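Local coordinates for protein nicotinamide-nucleotide adenylyltransferase NadR family / Ribosylnicotinamide kinase (Lactococcus lactis subsp. cremoris, PDB 6GYE) that binds nicotinamide riboside, probably phosphorylates it as a ribosylnicotinamide kinase, and may transfer an adenylyl group to the resulting mononucleotide, at residues 49-54 with 86-91; 124-129 with 145-150. One frame throughout, in Å; residues are numbered along the deposited sequence.

Contact 1 of 2, residues 49-54 with 86-91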
# COMPACT_ATOMS: atom_id res chain seq x y z
N SER A 49 -15.76 -9.63 -6.64
CA SER A 49 -16.81 -8.81 -7.22
C SER A 49 -16.55 -7.33 -6.91
O SER A 49 -15.85 -6.99 -5.95
CB SER A 49 -18.18 -9.24 -6.70
OG SER A 49 -18.23 -9.17 -5.29
N GLY A 50 -17.09 -6.48 -7.77
CA GLY A 50 -16.89 -5.05 -7.61
C GLY A 50 -17.59 -4.27 -8.71
O GLY A 50 -18.10 -4.83 -9.68
N TYR A 51 -17.59 -2.95 -8.53
CA TYR A 51 -18.16 -2.02 -9.50
C TYR A 51 -17.51 -0.66 -9.28
O TYR A 51 -16.94 -0.40 -8.21
CB TYR A 51 -19.69 -1.93 -9.38
CG TYR A 51 -20.19 -1.63 -7.97
CD1 TYR A 51 -20.43 -2.67 -7.06
CD2 TYR A 51 -20.40 -0.33 -7.54
CE1 TYR A 51 -20.88 -2.40 -5.77
CE2 TYR A 51 -20.85 -0.06 -6.25
CZ TYR A 51 -21.08 -1.10 -5.37
OH TYR A 51 -21.52 -0.82 -4.09
N ASP A 52 -17.61 0.20 -10.29
CA ASP A 52 -17.01 1.53 -10.19
C ASP A 52 -17.47 2.24 -8.92
O ASP A 52 -18.66 2.23 -8.59
CB ASP A 52 -17.36 2.36 -11.43
CG ASP A 52 -16.65 1.88 -12.69
OD1 ASP A 52 -15.73 1.04 -12.59
OD2 ASP A 52 -17.02 2.34 -13.79
N ASN A 53 -16.51 2.82 -8.19
CA ASN A 53 -16.79 3.63 -7.00
C ASN A 53 -17.43 2.84 -5.87
O ASN A 53 -18.18 3.40 -5.07
CB ASN A 53 -17.64 4.86 -7.34
CG ASN A 53 -16.90 5.86 -8.23
OD1 ASN A 53 -15.80 5.58 -8.72
ND2 ASN A 53 -17.50 7.02 -8.44
N ASP A 54 -17.15 1.54 -5.78
CA ASP A 54 -17.62 0.72 -4.67
C ASP A 54 -16.78 1.00 -3.42
O ASP A 54 -15.89 1.86 -3.41
CB ASP A 54 -17.62 -0.76 -5.05
CG ASP A 54 -16.22 -1.30 -5.39
OD1 ASP A 54 -15.19 -0.62 -5.15
OD2 ASP A 54 -16.15 -2.43 -5.92
N ASN A 86 -17.46 -8.41 -12.65
CA ASN A 86 -17.71 -6.98 -12.83
C ASN A 86 -19.22 -6.71 -12.74
O ASN A 86 -20.00 -7.23 -13.55
CB ASN A 86 -17.15 -6.54 -14.19
CG ASN A 86 -17.22 -5.03 -14.41
OD1 ASN A 86 -18.10 -4.34 -13.89
ND2 ASN A 86 -16.30 -4.52 -15.21
N GLU A 87 -19.62 -5.89 -11.78
CA GLU A 87 -21.04 -5.66 -11.54
C GLU A 87 -21.55 -4.33 -12.10
O GLU A 87 -22.69 -3.96 -11.82
CB GLU A 87 -21.34 -5.75 -10.04
CG GLU A 87 -21.35 -7.17 -9.52
CD GLU A 87 -21.31 -7.25 -8.01
OE1 GLU A 87 -20.89 -6.26 -7.37
OE2 GLU A 87 -21.73 -8.30 -7.47
N ASN A 88 -20.75 -3.63 -12.91
CA ASN A 88 -21.18 -2.38 -13.52
C ASN A 88 -22.35 -2.61 -14.47
O ASN A 88 -22.57 -3.72 -14.96
CB ASN A 88 -20.04 -1.72 -14.31
CG ASN A 88 -18.97 -1.08 -13.42
OD1 ASN A 88 -19.18 -0.79 -12.25
ND2 ASN A 88 -17.80 -0.86 -14.00
N ASP A 89 -23.11 -1.54 -14.73
CA ASP A 89 -24.19 -1.54 -15.72
C ASP A 89 -25.21 -2.64 -15.45
O ASP A 89 -25.61 -3.38 -16.35
CB ASP A 89 -23.62 -1.66 -17.14
CG ASP A 89 -22.55 -0.64 -17.42
OD1 ASP A 89 -22.82 0.57 -17.20
OD2 ASP A 89 -21.43 -1.03 -17.82
N LEU A 90 -25.64 -2.73 -14.22
CA LEU A 90 -26.66 -3.71 -13.90
C LEU A 90 -27.98 -3.01 -13.63
O LEU A 90 -27.99 -1.98 -12.94
CB LEU A 90 -26.26 -4.52 -12.66
CG LEU A 90 -25.43 -5.79 -12.83
CD1 LEU A 90 -25.38 -6.53 -11.52
CD2 LEU A 90 -26.03 -6.66 -13.89
N PRO A 91 -29.10 -3.52 -14.15
CA PRO A 91 -30.39 -3.04 -13.65
C PRO A 91 -30.42 -3.23 -12.14
O PRO A 91 -30.10 -4.30 -11.63
CB PRO A 91 -31.40 -3.94 -14.37
CG PRO A 91 -30.69 -4.41 -15.60
CD PRO A 91 -29.24 -4.53 -15.22
O HOH W 1 -19.45 -6.45 -5.12

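Contact 2 of 2, residues 124-129 with 145-150. With SO4 (sulfate ion), chain E.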
# COMPACT_ATOMS: atom_id res chain seq x y z
N GLY A 124 -22.83 -15.78 1.74
CA GLY A 124 -22.92 -15.22 3.07
C GLY A 124 -24.15 -14.41 3.44
O GLY A 124 -24.29 -14.01 4.59
N GLU A 125 -25.03 -14.13 2.47
CA GLU A 125 -26.28 -13.39 2.68
C GLU A 125 -27.45 -14.22 2.18
O GLU A 125 -27.36 -14.83 1.11
CB GLU A 125 -26.28 -12.04 1.94
CG GLU A 125 -25.52 -10.93 2.61
CD GLU A 125 -24.17 -10.72 1.96
OE1 GLU A 125 -23.90 -11.41 0.95
OE2 GLU A 125 -23.38 -9.88 2.45
N LEU A 126 -28.54 -14.24 2.95
CA LEU A 126 -29.66 -15.10 2.57
C LEU A 126 -30.26 -14.70 1.24
O LEU A 126 -30.78 -15.56 0.51
CB LEU A 126 -30.75 -15.08 3.64
CG LEU A 126 -30.59 -15.70 5.04
CD1 LEU A 126 -30.60 -17.22 4.94
CD2 LEU A 126 -29.33 -15.20 5.75
N GLU A 127 -30.20 -13.42 0.89
CA GLU A 127 -30.79 -12.98 -0.38
C GLU A 127 -30.05 -13.58 -1.57
O GLU A 127 -30.68 -14.05 -2.52
CB GLU A 127 -30.78 -11.46 -0.46
CG GLU A 127 -31.35 -10.92 -1.77
CD GLU A 127 -31.79 -9.47 -1.67
OE1 GLU A 127 -31.20 -8.72 -0.87
OE2 GLU A 127 -32.73 -9.09 -2.40
N TYR A 128 -28.73 -13.60 -1.51
CA TYR A 128 -27.96 -14.16 -2.62
C TYR A 128 -28.28 -15.63 -2.80
O TYR A 128 -28.48 -16.10 -3.93
CB TYR A 128 -26.47 -13.93 -2.39
CG TYR A 128 -26.07 -12.53 -2.77
CD1 TYR A 128 -26.39 -11.45 -1.94
CD2 TYR A 128 -25.40 -12.26 -3.96
CE1 TYR A 128 -26.04 -10.16 -2.28
CE2 TYR A 128 -25.04 -10.96 -4.31
CZ TYR A 128 -25.37 -9.91 -3.46
OH TYR A 128 -25.04 -8.62 -3.78
N ALA A 129 -28.35 -16.37 -1.70
CA ALA A 129 -28.65 -17.79 -1.78
C ALA A 129 -29.97 -18.03 -2.50
O ALA A 129 -30.03 -18.80 -3.46
CB ALA A 129 -28.68 -18.40 -0.38
N VAL A 145 -26.06 -24.52 -3.23
CA VAL A 145 -25.71 -23.28 -2.56
C VAL A 145 -25.63 -23.60 -1.08
O VAL A 145 -26.52 -24.26 -0.54
CB VAL A 145 -26.74 -22.17 -2.84
CG1 VAL A 145 -26.53 -21.01 -1.89
CG2 VAL A 145 -26.62 -21.70 -4.26
N GLU A 146 -24.55 -23.18 -0.46
CA GLU A 146 -24.28 -23.43 0.95
C GLU A 146 -24.07 -22.10 1.65
O GLU A 146 -23.21 -21.31 1.25
CB GLU A 146 -23.03 -24.32 1.06
CG GLU A 146 -22.47 -24.56 2.44
CD GLU A 146 -21.42 -25.68 2.45
OE1 GLU A 146 -21.50 -26.60 1.58
OE2 GLU A 146 -20.51 -25.65 3.33
N ILE A 147 -24.82 -21.88 2.71
CA ILE A 147 -24.72 -20.63 3.46
C ILE A 147 -23.56 -20.76 4.44
O ILE A 147 -23.47 -21.73 5.19
CB ILE A 147 -26.04 -20.33 4.19
CG1 ILE A 147 -27.16 -20.08 3.18
CG2 ILE A 147 -25.87 -19.21 5.21
CD1 ILE A 147 -28.46 -20.61 3.61
N ALA A 148 -22.66 -19.80 4.38
CA ALA A 148 -21.54 -19.71 5.31
C ALA A 148 -21.71 -18.43 6.11
O ALA A 148 -22.13 -17.40 5.58
CB ALA A 148 -20.20 -19.71 4.58
N ASP A 149 -21.34 -18.48 7.38
CA ASP A 149 -21.43 -17.29 8.21
C ASP A 149 -20.23 -16.40 7.91
O ASP A 149 -19.08 -16.83 8.04
CB ASP A 149 -21.48 -17.69 9.68
CG ASP A 149 -21.90 -16.56 10.57
OD1 ASP A 149 -21.84 -15.40 10.10
OD2 ASP A 149 -22.33 -16.83 11.72
N ARG A 150 -20.49 -15.19 7.44
CA ARG A 150 -19.44 -14.26 7.06
C ARG A 150 -19.30 -13.11 8.04
O ARG A 150 -18.44 -12.25 7.85
CB ARG A 150 -19.68 -13.70 5.65
CG ARG A 150 -19.50 -14.68 4.51
CD ARG A 150 -18.04 -15.04 4.27
NE ARG A 150 -17.28 -14.04 3.51
CZ ARG A 150 -16.93 -14.20 2.23
NH1 ARG A 150 -16.21 -13.26 1.60
NH2 ARG A 150 -17.29 -15.29 1.57
S SO4 E . -15.48 -9.05 2.02
O1 SO4 E . -15.30 -10.34 2.68
O2 SO4 E . -14.23 -8.29 2.00
O3 SO4 E . -15.94 -9.37 0.67
O4 SO4 E . -16.47 -8.23 2.71

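Contact 1 of 2, residues 49-54 with 86-91
The backbone N of Asp52 gives its hydrogen to Asn88 OD1 at 2.7 Å, in the plane of the amide carbonyl and on a lone pair. The same amide turns its other end to the side chain of Asp52: Asn88 ND2 donates to Asp52 OD1 at 3.1 Å, meeting it from above the carboxylate plane. The two side chains cross at about a right angle, and their flat groups stand 64° apart. Asn88 reaches them with CG anti to its carbonyl carbon (chi1 -74°), and its OD1 also presses on Tyr51 CB at 3.1 Å. An alanine here would take away both bonds and would probably leave the Asp52 amide without its acceptor and the 51-54 turn freer to shift. Nearer the sheet, Glu87 N donates to Gly50 O at 2.8 Å, just past the parallel bridge between Gly50 and Asn86. Asn86 OD1 then accepts from Asn88 N at 2.9 Å, an Asx turn that bends the departing chain. Glu87 OE1 lies at the edge of the Tyr51 ring, 3.6 Å from CD1, and a water joins it to Ser49 OG, while OE2 is bound by Trp100. Over the centre of one ring face sits Asp54 CB. Tyr51 to Asp54 form a type II turn closed by the backbone bond from Asp54 N to Tyr51 O; Asp54 OD2 accepts from Tyr51 N besides and pairs with Arg66. Where the strands stop pairing, side-chain amides and carboxylates thus take over the bonding, and the donors to Asp54 and Glu87 would be expected to ease their like charges.

Contact 2 of 2, residues 124-129 with 145-150
Val145 meets the first turn of the helix through one methyl: CG1, anti to the backbone N (chi1 167°), lies 3.7 Å from Ala129 CB and almost as near to Ala129 CA. The small alanine lets the helix come close to the strand at this point, and the valine also touches Leu132 and Lys133 further along the same helix. Glu146 turns its side chain from the helix, but its backbone bonds to Phe121 and Val123 of the adjoining strand. Ile147 swings back: its CG1 stands 4.2 Å from Ala129 CB, and its CD1 the same distance from Leu126 CD1, a looser apolar patch at the surface. Strand 118-123, helix 126-133 and strand 142-147 form a beta-alpha-beta unit, the helix packing on the parallel strands it connects, as in Rossmann-like nucleotidyltransferase domains. At the strand's end Ala148 keeps a backbone bond to Val123, and its O receives a CA-H...O contact from Gly124 CA at 3.4 Å. Asp149 then caps His151 N with its OD1 where the chain turns into helix 151-162. Arg150 lays CG against Gly124 CA at 3.7 Å. A CB on Gly124 would fall about 2.5 Å from that CG, a clash, so the bare backbone gives the arginine chain room. The chain is bent at chi2 and chi3; the side chain touches His30 and Gln33, and NH1 donates to Phe20 O. The same nitrogen gives a straight bond of 3.2 Å to sulfate O1, which lies at the edge of the guanidinium, in its plane. His30 and the backbone N atoms of Thr22 and Phe23 hold the sulfate too, consistent with a phosphate-binding place, although the ion probably came from the crystallisation liquor.

Both contacts belong to one five-stranded parallel sheet, ordered 80-86, 43-50, 15-21, 118-123, 142-147, and lie toward its two opposite edges. Contact 1 joins the chain leaving strands 43-50 and 80-86; contact 2 packs helix 126-133 on strand 142-147 and follows that strand past its end. Their centres are about 20 Å apart and their nearest atoms about 5 Å, without touching. Along the chain they come in series, contact 1 closing before contact 2 opens. Strand 15-21 runs between the two pairs of strands. The nicotinamide riboside pocket is formed by residues from Arg177 onward, so neither contact contributes to it; both shape the probable nucleotidyltransferase domain.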